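Long-range contacts in ancillary protein 1 (Streptococcus pyogenes, PDB 2XI9), which serves as the adhesin presented on the streptococcal pilus, carrying an internal thioester bond required for efficient interaction with host cells: residues A[118-123]-A[320-325]; A[125-130]-A[187-192]; A[195-200]-A[211-216]; A[222-227]-A[240-245]. One frame throughout, in Å; residues are numbered along the deposited sequence.

Interaction 1 (A[118-123]-A[320-325]); sequences EIVEPY and DLVDII
Glu118 and Val322 form an antiparallel hydrogen-bonded pair between strand 117-119 and strand 321-329. Glu118 N donates to Val322 O at 2.9 Å, in the carbonyl plane. The return bond, Val322 N to Glu118 O, is also 2.9 Å but reaches its acceptor from above the carbonyl plane, 42° out of it. Past this pair the chains part. The Ile119 CA hydrogen points at Asp320 O in a CA-H...O contact of 3.5 Å. Water 1 then takes the Val120 N-H and donates to Asp320 O, so a solvent molecule carries on the ladder where direct bonds stop.

Glu118 crosses Ile324 at about a right angle. Its extended chain runs over Ile324 CG1, which lies 3.5 Å from Glu118 CB. Beyond Ile119, Val120 CG2 meets both methyls of Val322, with Val322 CG2 at 3.7 Å. Ile119 CG2 touches Leu321 CD2 at 3.9 Å.

Arg30 and Arg326 both form salt bridges to the buried Glu118 carboxylate, and Tyr32 adds a hydrogen bond. These charges probably keep Glu118 ionised. The contact thus ties strand 117-119 to strand 321-329, while Ile119 also pairs with His191. The aliphatic part of Glu118 lies on Ile324 and its carboxylate is gripped by Arg30, Arg326 and Tyr32.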
loop_
_atom_site.group_PDB
_atom_site.type_symbol
_atom_site.label_atom_id
_atom_site.label_comp_id
_atom_site.label_asym_id
_atom_site.label_seq_id
_atom_site.Cartn_x
_atom_site.Cartn_y
_atom_site.Cartn_z
ATOM N N GLU A 118 -7.080 8.413 -3.827
ATOM C CA GLU A 118 -5.836 8.289 -4.580
ATOM C C GLU A 118 -5.415 9.616 -5.181
ATOM O O GLU A 118 -6.231 10.489 -5.398
ATOM C CB GLU A 118 -5.988 7.237 -5.677
ATOM C CG GLU A 118 -6.520 5.898 -5.172
ATOM C CD GLU A 118 -6.661 4.825 -6.264
ATOM O OE1 GLU A 118 -6.445 5.114 -7.468
ATOM O OE2 GLU A 118 -7.027 3.689 -5.880
ATOM N N ILE A 119 -4.125 9.765 -5.460
ATOM C CA ILE A 119 -3.648 10.985 -6.107
ATOM C C ILE A 119 -4.171 11.037 -7.533
ATOM O O ILE A 119 -4.490 9.999 -8.133
ATOM C CB ILE A 119 -2.132 11.116 -6.117
ATOM C CG1 ILE A 119 -1.472 9.881 -6.783
ATOM C CG2 ILE A 119 -1.632 11.333 -4.666
ATOM C CD1 ILE A 119 0.006 10.048 -6.968
ATOM N N VAL A 120 -4.226 12.251 -8.066
ATOM C CA VAL A 120 -4.852 12.476 -9.356
ATOM C C VAL A 120 -3.986 11.980 -10.499
ATOM O O VAL A 120 -4.515 11.432 -11.478
ATOM C CB VAL A 120 -5.193 13.982 -9.517
ATOM C CG1 VAL A 120 -5.397 14.366 -10.977
ATOM C CG2 VAL A 120 -6.416 14.286 -8.655
ATOM N N GLU A 121 -2.665 12.156 -10.370
ATOM C CA GLU A 121 -1.719 11.663 -11.369
ATOM C C GLU A 121 -1.133 10.351 -10.855
ATOM O O GLU A 121 -0.281 10.354 -9.983
ATOM C CB GLU A 121 -0.605 12.661 -11.658
ATOM C CG GLU A 121 0.199 12.243 -12.880
ATOM C CD GLU A 121 1.464 13.047 -13.086
ATOM O OE1 GLU A 121 1.597 14.148 -12.498
ATOM O OE2 GLU A 121 2.335 12.576 -13.859
ATOM N N PRO A 122 -1.600 9.224 -11.401
ATOM C CA PRO A 122 -1.146 7.956 -10.883
ATOM C C PRO A 122 0.321 7.671 -11.271
ATOM O O PRO A 122 0.829 8.241 -12.239
ATOM C CB PRO A 122 -2.126 6.955 -11.509
ATOM C CG PRO A 122 -2.615 7.555 -12.678
ATOM C CD PRO A 122 -2.507 9.053 -12.547
ATOM N N TYR A 123 0.985 6.810 -10.501
ATOM C CA TYR A 123 2.352 6.383 -10.785
ATOM C C TYR A 123 3.269 7.578 -10.998
ATOM O O TYR A 123 3.902 7.679 -12.019
ATOM C CB TYR A 123 2.375 5.454 -12.006
ATOM C CG TYR A 123 1.329 4.386 -11.895
ATOM C CD1 TYR A 123 1.404 3.419 -10.901
ATOM C CD2 TYR A 123 0.222 4.381 -12.728
ATOM C CE1 TYR A 123 0.417 2.470 -10.748
ATOM C CE2 TYR A 123 -0.773 3.422 -12.583
ATOM C CZ TYR A 123 -0.658 2.473 -11.605
ATOM O OH TYR A 123 -1.646 1.538 -11.473
ATOM N N ASP A 320 -3.638 15.592 -1.047
ATOM C CA ASP A 320 -3.473 15.303 -2.473
ATOM C C ASP A 320 -4.333 14.123 -2.923
ATOM O O ASP A 320 -4.331 13.757 -4.101
ATOM C CB ASP A 320 -1.995 15.022 -2.755
ATOM C CG ASP A 320 -1.238 14.642 -1.496
ATOM O OD1 ASP A 320 -1.710 13.682 -0.851
ATOM O OD2 ASP A 320 -0.226 15.319 -1.131
ATOM N N LEU A 321 -5.094 13.563 -2.002
ATOM C CA LEU A 321 -5.895 12.395 -2.294
ATOM C C LEU A 321 -7.274 12.879 -2.699
ATOM O O LEU A 321 -7.798 13.823 -2.091
ATOM C CB LEU A 321 -5.985 11.491 -1.065
ATOM C CG LEU A 321 -4.661 10.919 -0.550
ATOM C CD1 LEU A 321 -4.880 9.950 0.629
ATOM C CD2 LEU A 321 -3.969 10.224 -1.691
ATOM N N VAL A 322 -7.822 12.264 -3.743
ATOM C CA VAL A 322 -9.205 12.549 -4.179
ATOM C C VAL A 322 -10.000 11.246 -4.175
ATOM O O VAL A 322 -9.430 10.143 -4.183
ATOM C CB VAL A 322 -9.252 13.253 -5.574
ATOM C CG1 VAL A 322 -8.397 14.537 -5.570
ATOM C CG2 VAL A 322 -8.782 12.314 -6.675
ATOM N N ASP A 323 -11.320 11.370 -4.140
ATOM C CA ASP A 323 -12.191 10.190 -4.157
ATOM C C ASP A 323 -12.106 9.525 -5.500
ATOM O O ASP A 323 -12.273 10.170 -6.529
ATOM C CB ASP A 323 -13.644 10.554 -3.878
ATOM C CG ASP A 323 -13.912 10.756 -2.408
ATOM O OD1 ASP A 323 -13.888 9.771 -1.637
ATOM O OD2 ASP A 323 -14.125 11.910 -2.029
ATOM N N ILE A 324 -11.847 8.229 -5.460
ATOM C CA ILE A 324 -11.831 7.374 -6.617
ATOM C C ILE A 324 -13.059 6.503 -6.525
ATOM O O ILE A 324 -13.395 6.000 -5.453
ATOM C CB ILE A 324 -10.578 6.488 -6.633
ATOM C CG1 ILE A 324 -9.311 7.341 -6.638
ATOM C CG2 ILE A 324 -10.588 5.515 -7.830
ATOM C CD1 ILE A 324 -9.299 8.486 -7.586
ATOM N N ILE A 325 -13.764 6.332 -7.638
ATOM C CA ILE A 325 -14.725 5.254 -7.724
ATOM C C ILE A 325 -13.984 4.170 -8.460
ATOM O O ILE A 325 -13.794 4.226 -9.693
ATOM C CB ILE A 325 -16.014 5.638 -8.442
ATOM C CG1 ILE A 325 -16.612 6.930 -7.845
ATOM C CG2 ILE A 325 -17.017 4.469 -8.370
ATOM C CD1 ILE A 325 -16.830 6.880 -6.340
HETATM O O HOH W 1 -3.584 14.585 -6.443
#

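Interaction 2 (A[125-130]-A[187-192]); sequences VEAYND and VKYTHI
Val125 and Tyr189 meet in a single antiparallel hydrogen-bonded bridge. Val125 N donates to Tyr189 O at 2.9 Å, and Tyr189 N donates back to Val125 O at 2.9 Å. Both donors lie in the plane of the carbonyl they use.

The Tyr189 ring packs beside this bridge. Val125 O sits at the ring edge, in plane, 3.5 Å from Tyr189 CD1. Ala127 CB lies over one face, 3.9 Å from the ring centroid and 28° off the normal, which makes a CH-pi contact. Its nearest ring atom is Tyr189 CE1. The Tyr189 ring is carried there with CG beside its own backbone N (chi1 -60°). Farther along the strand, Val125 CG2 lies 4.1 Å from His191 CB.

Water 2 extends the link where the backbones separate. It accepts from Ala127 N at 3.2 Å and donates to Val187 O at 2.8 Å.

Outer residues position this shell. His191 NE2 is hydrogen-bonded to Asp299, and its ring meets that of Phe301. Ile119 touches both Val125 and His191. Pro168 packs against Tyr189.

Strands 127-130 and 189-193 belong to one mixed sheet but are well apart in its order. The single beta bridge joins the residues leading into strand 127-130 to strand 189-193, and residues 187-192 belong to the thioester domain.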
loop_
_atom_site.group_PDB
_atom_site.type_symbol
_atom_site.label_atom_id
_atom_site.label_comp_id
_atom_site.label_asym_id
_atom_site.label_seq_id
_atom_site.Cartn_x
_atom_site.Cartn_y
_atom_site.Cartn_z
ATOM N N VAL A 125 4.843 9.304 -7.964
ATOM C CA VAL A 125 5.575 9.540 -6.722
ATOM C C VAL A 125 6.831 8.668 -6.696
ATOM O O VAL A 125 6.805 7.523 -7.154
ATOM C CB VAL A 125 4.697 9.199 -5.496
ATOM C CG1 VAL A 125 5.520 9.229 -4.192
ATOM C CG2 VAL A 125 3.528 10.122 -5.418
ATOM N N GLU A 126 7.911 9.192 -6.131
ATOM C CA GLU A 126 9.162 8.435 -5.980
ATOM C C GLU A 126 9.300 7.742 -4.630
ATOM O O GLU A 126 8.966 8.300 -3.590
ATOM C CB GLU A 126 10.373 9.337 -6.219
ATOM C CG GLU A 126 11.688 8.593 -6.051
ATOM C CD GLU A 126 12.879 9.398 -6.482
ATOM O OE1 GLU A 126 12.792 10.644 -6.512
ATOM O OE2 GLU A 126 13.908 8.774 -6.791
ATOM N N ALA A 127 9.778 6.501 -4.642
ATOM C CA ALA A 127 10.220 5.843 -3.422
ATOM C C ALA A 127 11.645 5.351 -3.696
ATOM O O ALA A 127 12.051 5.222 -4.844
ATOM C CB ALA A 127 9.303 4.693 -3.026
ATOM N N TYR A 128 12.407 5.127 -2.641
ATOM C CA TYR A 128 13.819 4.783 -2.776
ATOM C C TYR A 128 14.317 3.965 -1.617
ATOM O O TYR A 128 13.691 3.938 -0.544
ATOM C CB TYR A 128 14.699 6.021 -2.993
ATOM C CG TYR A 128 14.651 7.028 -1.838
ATOM C CD1 TYR A 128 15.613 6.999 -0.829
ATOM C CD2 TYR A 128 13.661 8.020 -1.777
ATOM C CE1 TYR A 128 15.570 7.899 0.237
ATOM C CE2 TYR A 128 13.613 8.933 -0.715
ATOM C CZ TYR A 128 14.578 8.858 0.287
ATOM O OH TYR A 128 14.581 9.751 1.345
ATOM N N ASN A 129 15.399 3.215 -1.875
ATOM C CA ASN A 129 16.148 2.507 -0.843
ATOM C C ASN A 129 17.446 3.256 -0.651
ATOM O O ASN A 129 18.222 3.481 -1.601
ATOM C CB ASN A 129 16.407 1.050 -1.260
ATOM C CG ASN A 129 17.135 0.231 -0.201
ATOM O OD1 ASN A 129 17.186 0.582 0.972
ATOM N ND2 ASN A 129 17.717 -0.882 -0.638
ATOM N N ASP A 130 17.658 3.692 0.582
ATOM C CA ASP A 130 18.723 4.609 0.872
ATOM C C ASP A 130 20.014 3.838 1.040
ATOM O O ASP A 130 20.246 3.212 2.078
ATOM C CB ASP A 130 18.373 5.401 2.120
ATOM C CG ASP A 130 19.408 6.445 2.510
ATOM O OD1 ASP A 130 20.555 6.430 2.013
ATOM O OD2 ASP A 130 19.053 7.306 3.379
ATOM N N VAL A 187 10.199 2.866 -12.591
ATOM C CA VAL A 187 9.552 2.562 -11.311
ATOM C C VAL A 187 9.031 3.843 -10.634
ATOM O O VAL A 187 9.828 4.655 -10.180
ATOM C CB VAL A 187 10.524 1.897 -10.345
ATOM C CG1 VAL A 187 9.822 1.496 -9.073
ATOM C CG2 VAL A 187 11.246 0.669 -11.028
ATOM N N LYS A 188 7.702 4.000 -10.616
ATOM C CA LYS A 188 7.027 5.147 -10.007
ATOM C C LYS A 188 5.801 4.603 -9.276
ATOM O O LYS A 188 5.339 3.511 -9.634
ATOM C CB LYS A 188 6.571 6.119 -11.070
ATOM C CG LYS A 188 7.628 6.619 -12.017
ATOM C CD LYS A 188 7.087 7.622 -12.987
ATOM C CE LYS A 188 6.190 6.985 -14.054
ATOM N NZ LYS A 188 5.643 8.018 -14.966
ATOM N N TYR A 189 5.274 5.349 -8.279
ATOM C CA TYR A 189 4.243 4.855 -7.386
ATOM C C TYR A 189 3.026 5.765 -7.394
ATOM O O TYR A 189 3.154 7.000 -7.578
ATOM C CB TYR A 189 4.804 4.719 -5.957
ATOM C CG TYR A 189 5.972 3.770 -5.830
ATOM C CD1 TYR A 189 7.249 4.155 -6.212
ATOM C CD2 TYR A 189 5.806 2.496 -5.316
ATOM C CE1 TYR A 189 8.305 3.306 -6.093
ATOM C CE2 TYR A 189 6.875 1.620 -5.200
ATOM C CZ TYR A 189 8.118 2.025 -5.598
ATOM O OH TYR A 189 9.202 1.197 -5.539
ATOM N N THR A 190 1.849 5.156 -7.181
ATOM C CA THR A 190 0.632 5.875 -6.866
ATOM C C THR A 190 0.504 5.973 -5.356
ATOM O O THR A 190 0.590 4.967 -4.693
ATOM C CB THR A 190 -0.611 5.148 -7.396
ATOM O OG1 THR A 190 -0.488 5.040 -8.819
ATOM C CG2 THR A 190 -1.847 5.964 -7.119
ATOM N N HIS A 191 0.259 7.181 -4.827
ATOM C CA HIS A 191 0.009 7.349 -3.397
ATOM C C HIS A 191 -1.509 7.185 -3.208
ATOM O O HIS A 191 -2.272 7.821 -3.914
ATOM C CB HIS A 191 0.537 8.731 -2.995
ATOM C CG HIS A 191 0.073 9.241 -1.676
ATOM N ND1 HIS A 191 -0.075 10.604 -1.438
ATOM C CD2 HIS A 191 -0.277 8.610 -0.526
ATOM C CE1 HIS A 191 -0.494 10.777 -0.194
ATOM N NE2 HIS A 191 -0.613 9.591 0.385
ATOM N N ILE A 192 -1.911 6.267 -2.332
ATOM C CA ILE A 192 -3.307 6.063 -1.947
ATOM C C ILE A 192 -3.453 6.080 -0.425
ATOM O O ILE A 192 -2.463 6.013 0.280
ATOM C CB ILE A 192 -3.849 4.733 -2.487
ATOM C CG1 ILE A 192 -3.202 3.529 -1.819
ATOM C CG2 ILE A 192 -3.642 4.634 -4.009
ATOM C CD1 ILE A 192 -4.016 2.209 -2.027
HETATM O O HOH W 2 10.498 5.507 -7.552
#

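Interaction 3 (A[195-200]-A[211-216]); sequences RDLFKY and TFLKHI
Phe198 and Phe212 form a T-shaped (edge-to-face) stack between a 3-10 turn and helix 209-222 in the thioester domain. The edge of Phe198 is directed at the face of Phe212. The centroids are 5.4 Å apart and the planes stand at 88°. In both residues CG is anti to the backbone N (chi1 -164° for Phe198, 171° for Phe212), which brings the two rings together in the gap between turn and helix. The Phe212 ring also has Ile216 CG1 over one face, 3.5 Å above its plane.

Leucines pack next to the rings. Leu197 lies with CD1 against Leu213 CD1 at 3.7 Å. The other Leu213 methyl, CD2, turns to Arg195 CA. Leu197 CB is 4.1 Å from Phe212 CE2.

Lys199 bends back to Asp196 in a salt bridge across the turn. Lys199 NZ has a second salt-bridge partner, Glu328. Helix 238-253 covers Phe212 through Phe252 and Thr253. Beside the stack, Phe198 CD2 lies 3.5 Å from Phe212 CB, which sits at the edge of the Phe198 ring, in its plane.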
loop_
_atom_site.group_PDB
_atom_site.type_symbol
_atom_site.label_atom_id
_atom_site.label_comp_id
_atom_site.label_asym_id
_atom_site.label_seq_id
_atom_site.Cartn_x
_atom_site.Cartn_y
_atom_site.Cartn_z
ATOM N N ARG A 195 -6.268 1.970 2.941
ATOM C CA ARG A 195 -7.503 1.303 3.172
ATOM C C ARG A 195 -7.629 0.271 2.024
ATOM O O ARG A 195 -7.105 0.463 0.927
ATOM C CB ARG A 195 -8.684 2.270 3.155
ATOM C CG ARG A 195 -8.534 3.614 3.949
ATOM C CD ARG A 195 -9.696 4.539 3.655
ATOM N NE ARG A 195 -9.594 5.807 4.403
ATOM C CZ ARG A 195 -10.401 6.857 4.238
ATOM N NH1 ARG A 195 -11.371 6.851 3.337
ATOM N NH2 ARG A 195 -10.230 7.940 4.990
ATOM N N ASP A 196 -8.299 -0.824 2.275
ATOM C CA ASP A 196 -8.525 -1.811 1.214
ATOM C C ASP A 196 -7.186 -2.346 0.720
ATOM O O ASP A 196 -6.900 -2.347 -0.486
ATOM C CB ASP A 196 -9.310 -1.159 0.067
ATOM C CG ASP A 196 -9.855 -2.161 -0.947
ATOM O OD1 ASP A 196 -10.159 -3.324 -0.560
ATOM O OD2 ASP A 196 -9.989 -1.743 -2.146
ATOM N N LEU A 197 -6.372 -2.770 1.671
ATOM C CA LEU A 197 -4.987 -3.136 1.448
ATOM C C LEU A 197 -4.794 -4.663 1.276
ATOM O O LEU A 197 -3.738 -5.121 0.847
ATOM C CB LEU A 197 -4.128 -2.666 2.608
ATOM C CG LEU A 197 -3.973 -1.145 2.823
ATOM C CD1 LEU A 197 -2.935 -0.872 3.876
ATOM C CD2 LEU A 197 -3.596 -0.516 1.449
ATOM N N PHE A 198 -5.783 -5.434 1.687
ATOM C CA PHE A 198 -5.661 -6.886 1.679
ATOM C C PHE A 198 -5.300 -7.404 0.297
ATOM O O PHE A 198 -4.505 -8.342 0.169
ATOM C CB PHE A 198 -6.980 -7.522 2.111
ATOM C CG PHE A 198 -6.853 -8.951 2.500
ATOM C CD1 PHE A 198 -7.142 -9.964 1.609
ATOM C CD2 PHE A 198 -6.423 -9.275 3.779
ATOM C CE1 PHE A 198 -7.041 -11.311 2.006
ATOM C CE2 PHE A 198 -6.296 -10.605 4.172
ATOM C CZ PHE A 198 -6.618 -11.614 3.294
ATOM N N LYS A 199 -5.894 -6.787 -0.727
ATOM C CA LYS A 199 -5.676 -7.162 -2.119
ATOM C C LYS A 199 -4.213 -7.089 -2.559
ATOM O O LYS A 199 -3.875 -7.738 -3.552
ATOM C CB LYS A 199 -6.523 -6.314 -3.067
ATOM C CG LYS A 199 -6.151 -4.838 -3.080
ATOM C CD LYS A 199 -7.041 -4.025 -3.974
ATOM C CE LYS A 199 -8.472 -4.094 -3.585
ATOM N NZ LYS A 199 -9.272 -3.027 -4.264
ATOM N N TYR A 200 -3.368 -6.325 -1.846
ATOM C CA TYR A 200 -1.956 -6.206 -2.219
ATOM C C TYR A 200 -1.046 -7.296 -1.658
ATOM O O TYR A 200 0.137 -7.338 -2.000
ATOM C CB TYR A 200 -1.411 -4.823 -1.886
ATOM C CG TYR A 200 -2.253 -3.738 -2.479
ATOM C CD1 TYR A 200 -2.239 -3.500 -3.834
ATOM C CD2 TYR A 200 -3.111 -2.976 -1.686
ATOM C CE1 TYR A 200 -3.046 -2.532 -4.405
ATOM C CE2 TYR A 200 -3.921 -1.998 -2.236
ATOM C CZ TYR A 200 -3.880 -1.775 -3.604
ATOM O OH TYR A 200 -4.691 -0.820 -4.162
ATOM N N THR A 211 -9.888 -6.919 9.583
ATOM C CA THR A 211 -8.954 -7.350 10.647
ATOM C C THR A 211 -7.506 -7.173 10.215
ATOM O O THR A 211 -6.662 -6.714 10.994
ATOM C CB THR A 211 -9.154 -8.831 11.007
ATOM O OG1 THR A 211 -10.531 -9.074 11.247
ATOM C CG2 THR A 211 -8.331 -9.225 12.234
ATOM N N PHE A 212 -7.209 -7.519 8.959
ATOM C CA PHE A 212 -5.889 -7.328 8.410
ATOM C C PHE A 212 -5.455 -5.864 8.503
ATOM O O PHE A 212 -4.350 -5.568 8.961
ATOM C CB PHE A 212 -5.829 -7.795 6.932
ATOM C CG PHE A 212 -4.559 -7.428 6.249
ATOM C CD1 PHE A 212 -3.410 -8.133 6.489
ATOM C CD2 PHE A 212 -4.507 -6.372 5.364
ATOM C CE1 PHE A 212 -2.222 -7.808 5.851
ATOM C CE2 PHE A 212 -3.307 -6.031 4.734
ATOM C CZ PHE A 212 -2.188 -6.756 4.973
ATOM N N LEU A 213 -6.361 -4.966 8.152
ATOM C CA LEU A 213 -5.997 -3.520 8.128
ATOM C C LEU A 213 -5.670 -3.059 9.551
ATOM O O LEU A 213 -4.710 -2.302 9.797
ATOM C CB LEU A 213 -7.123 -2.679 7.569
ATOM C CG LEU A 213 -6.795 -1.188 7.364
ATOM C CD1 LEU A 213 -5.535 -1.099 6.523
ATOM C CD2 LEU A 213 -7.946 -0.374 6.746
ATOM N N LYS A 214 -6.453 -3.539 10.495
ATOM C CA LYS A 214 -6.221 -3.201 11.863
ATOM C C LYS A 214 -4.847 -3.666 12.271
ATOM O O LYS A 214 -4.140 -2.926 12.937
ATOM C CB LYS A 214 -7.320 -3.771 12.780
ATOM C CG LYS A 214 -8.686 -3.057 12.559
ATOM C CD LYS A 214 -9.758 -3.350 13.631
ATOM C CE LYS A 214 -10.676 -4.495 13.246
ATOM N NZ LYS A 214 -11.744 -4.720 14.276
ATOM N N HIS A 215 -4.464 -4.907 11.902
ATOM C CA HIS A 215 -3.134 -5.446 12.251
ATOM C C HIS A 215 -1.980 -4.571 11.732
ATOM O O HIS A 215 -1.007 -4.247 12.479
ATOM C CB HIS A 215 -2.983 -6.902 11.744
ATOM C CG HIS A 215 -3.860 -7.879 12.471
ATOM N ND1 HIS A 215 -4.217 -9.120 11.969
ATOM C CD2 HIS A 215 -4.452 -7.780 13.680
ATOM C CE1 HIS A 215 -4.985 -9.739 12.845
ATOM N NE2 HIS A 215 -5.139 -8.955 13.900
ATOM N N ILE A 216 -2.091 -4.176 10.473
ATOM C CA ILE A 216 -1.103 -3.355 9.853
ATOM C C ILE A 216 -0.963 -1.981 10.525
ATOM O O ILE A 216 0.177 -1.548 10.823
ATOM C CB ILE A 216 -1.364 -3.230 8.293
ATOM C CG1 ILE A 216 -1.228 -4.584 7.587
ATOM C CG2 ILE A 216 -0.564 -2.104 7.705
ATOM C CD1 ILE A 216 0.066 -5.256 7.676
#

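Interaction 4 (A[222-227]-A[240-245]); sequences KGYREK and QLRAAT
Tyr224 N donates to Thr245 OG1 at 2.9 Å, almost straight at 164°. This is the tight end of the contact. Thr245 OG1 in turn donates to Leu241 O at 2.7 Å, so one hydroxyl relays between the loop and the helix backbone. Leu241 O also accepts from Thr245 N, and the two donors come from opposite faces of its plane. Gly223 CA lies 3.3 Å from Thr245 OG1. The Tyr224 ring belongs to the packed part too. It lies obliquely against the extended Arg242 chain, with Tyr224 CD2 3.8 Å from Arg242 CG.

The polar end is mediated by solvent. Water 3 donates to Tyr224 OH at 3.1 Å and accepts from Arg242 NH1 at 2.9 Å. Glu238 also bonds Tyr224 OH, and Tyr147 holds Arg242 by a hydrogen bond and a cation-pi contact. Glu226 and Lys227 of the loop are exposed.

The loop leaves helix 209-222 at Gly223 and packs on helix 238-253. Strand 155-160 lines the contact through Val157 and Tyr159, and helix 274-288 meets Leu241 through Val279.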
loop_
_atom_site.group_PDB
_atom_site.type_symbol
_atom_site.label_atom_id
_atom_site.label_comp_id
_atom_site.label_asym_id
_atom_site.label_seq_id
_atom_site.Cartn_x
_atom_site.Cartn_y
_atom_site.Cartn_z
ATOM N N LYS A 222 3.061 1.115 16.834
ATOM C CA LYS A 222 3.983 0.822 17.960
ATOM C C LYS A 222 5.391 0.667 17.457
ATOM O O LYS A 222 6.314 0.612 18.242
ATOM C CB LYS A 222 3.582 -0.439 18.763
ATOM C CG LYS A 222 2.591 -0.234 19.842
ATOM C CD LYS A 222 3.076 0.663 20.942
ATOM C CE LYS A 222 2.369 0.385 22.267
ATOM N NZ LYS A 222 3.179 1.029 23.373
ATOM N N GLY A 223 5.554 0.629 16.148
ATOM C CA GLY A 223 6.836 0.485 15.525
ATOM C C GLY A 223 7.623 1.738 15.209
ATOM O O GLY A 223 7.377 2.831 15.755
ATOM N N TYR A 224 8.597 1.576 14.327
ATOM C CA TYR A 224 9.467 2.698 13.991
ATOM C C TYR A 224 8.803 3.568 12.931
ATOM O O TYR A 224 8.540 3.123 11.809
ATOM C CB TYR A 224 10.796 2.202 13.483
ATOM C CG TYR A 224 11.785 3.252 13.192
ATOM C CD1 TYR A 224 12.500 3.868 14.232
ATOM C CD2 TYR A 224 12.044 3.651 11.904
ATOM C CE1 TYR A 224 13.433 4.825 13.964
ATOM C CE2 TYR A 224 12.967 4.621 11.642
ATOM C CZ TYR A 224 13.653 5.209 12.658
ATOM O OH TYR A 224 14.624 6.149 12.401
ATOM N N ARG A 225 8.578 4.821 13.286
ATOM C CA ARG A 225 7.866 5.729 12.414
ATOM C C ARG A 225 8.657 6.910 11.959
ATOM O O ARG A 225 8.388 7.411 10.876
ATOM C CB ARG A 225 6.608 6.221 13.088
ATOM C CG ARG A 225 5.576 5.129 13.212
ATOM C CD ARG A 225 4.324 5.693 13.855
ATOM N NE ARG A 225 3.577 6.522 12.901
ATOM C CZ ARG A 225 2.483 7.218 13.183
ATOM N NH1 ARG A 225 1.994 7.271 14.434
ATOM N NH2 ARG A 225 1.917 7.936 12.219
ATOM N N GLU A 226 9.626 7.361 12.753
ATOM C CA GLU A 226 10.300 8.616 12.469
ATOM C C GLU A 226 11.765 8.599 12.870
ATOM O O GLU A 226 12.109 8.215 14.003
ATOM C CB GLU A 226 9.615 9.752 13.230
ATOM C CG GLU A 226 8.179 10.100 12.791
ATOM C CD GLU A 226 8.103 11.032 11.557
ATOM O OE1 GLU A 226 9.127 11.649 11.184
ATOM O OE2 GLU A 226 7.004 11.161 10.976
ATOM N N LYS A 227 12.628 9.088 11.975
ATOM C CA LYS A 227 14.027 9.271 12.320
ATOM C C LYS A 227 14.140 10.025 13.626
ATOM O O LYS A 227 13.475 11.041 13.831
ATOM C CB LYS A 227 14.787 10.044 11.250
ATOM C CG LYS A 227 15.181 9.248 10.028
ATOM C CD LYS A 227 15.628 10.180 8.873
ATOM C CE LYS A 227 16.523 9.465 7.849
ATOM N NZ LYS A 227 16.352 10.053 6.482
ATOM N N GLN A 240 17.273 -1.416 14.700
ATOM C CA GLN A 240 16.689 -2.652 15.214
ATOM C C GLN A 240 15.143 -2.531 15.300
ATOM O O GLN A 240 14.430 -3.461 14.901
ATOM C CB GLN A 240 17.331 -3.064 16.532
ATOM C CG GLN A 240 18.767 -3.591 16.346
ATOM C CD GLN A 240 19.548 -3.785 17.601
ATOM O OE1 GLN A 240 19.228 -3.228 18.654
ATOM N NE2 GLN A 240 20.621 -4.585 17.501
ATOM N N LEU A 241 14.621 -1.402 15.802
ATOM C CA LEU A 241 13.176 -1.240 15.818
ATOM C C LEU A 241 12.615 -1.192 14.400
ATOM O O LEU A 241 11.552 -1.784 14.128
ATOM C CB LEU A 241 12.705 -0.051 16.665
ATOM C CG LEU A 241 11.203 0.095 16.868
ATOM C CD1 LEU A 241 10.660 -1.082 17.676
ATOM C CD2 LEU A 241 10.849 1.489 17.574
ATOM N N ARG A 242 13.322 -0.522 13.490
ATOM C CA ARG A 242 12.909 -0.490 12.090
ATOM C C ARG A 242 12.798 -1.918 11.510
ATOM O O ARG A 242 11.826 -2.263 10.863
ATOM C CB ARG A 242 13.880 0.378 11.278
ATOM C CG ARG A 242 13.390 0.747 9.873
ATOM C CD ARG A 242 14.251 1.839 9.296
ATOM N NE ARG A 242 13.730 2.314 8.007
ATOM C CZ ARG A 242 14.016 3.477 7.461
ATOM N NH1 ARG A 242 14.833 4.336 8.066
ATOM N NH2 ARG A 242 13.490 3.763 6.275
ATOM N N ALA A 243 13.818 -2.732 11.729
ATOM C CA ALA A 243 13.809 -4.099 11.268
ATOM C C ALA A 243 12.677 -4.919 11.892
ATOM O O ALA A 243 12.004 -5.657 11.187
ATOM C CB ALA A 243 15.116 -4.761 11.528
ATOM N N ALA A 244 12.483 -4.784 13.200
ATOM C CA ALA A 244 11.442 -5.514 13.900
ATOM C C ALA A 244 10.100 -5.144 13.297
ATOM O O ALA A 244 9.255 -6.008 13.138
ATOM C CB ALA A 244 11.496 -5.206 15.415
ATOM N N THR A 245 9.906 -3.841 12.980
ATOM C CA THR A 245 8.682 -3.323 12.353
ATOM C C THR A 245 8.504 -3.969 10.977
ATOM O O THR A 245 7.397 -4.403 10.627
ATOM C CB THR A 245 8.655 -1.712 12.277
ATOM O OG1 THR A 245 9.009 -1.145 13.573
ATOM C CG2 THR A 245 7.300 -1.187 11.870
HETATM O O HOH W 3 16.358 4.338 10.559
#

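Overall arrangement
Interaction 1 closes a long loop of chain, and the other three are nested inside it, following in the order 2, 3, 4. Interactions 1 and 2 touch, with centres about 14 Å apart: Tyr123 N meets Thr190 OG1, and Ile119 N meets His191 O. Strand 189-193, which carries one side of interaction 2, thus also meets interaction 1. Interaction 3 follows on the loop after that strand, touching interaction 2 through Ile192 and Tyr200. Interaction 4 joins the next loop to helix 238-253, its centre about 19 Å from that of interaction 3 and about 28 Å from that of interaction 1. Interaction 1 brings together residues flanking the whole thioester-domain range; interactions 3 and 4 lie inside it.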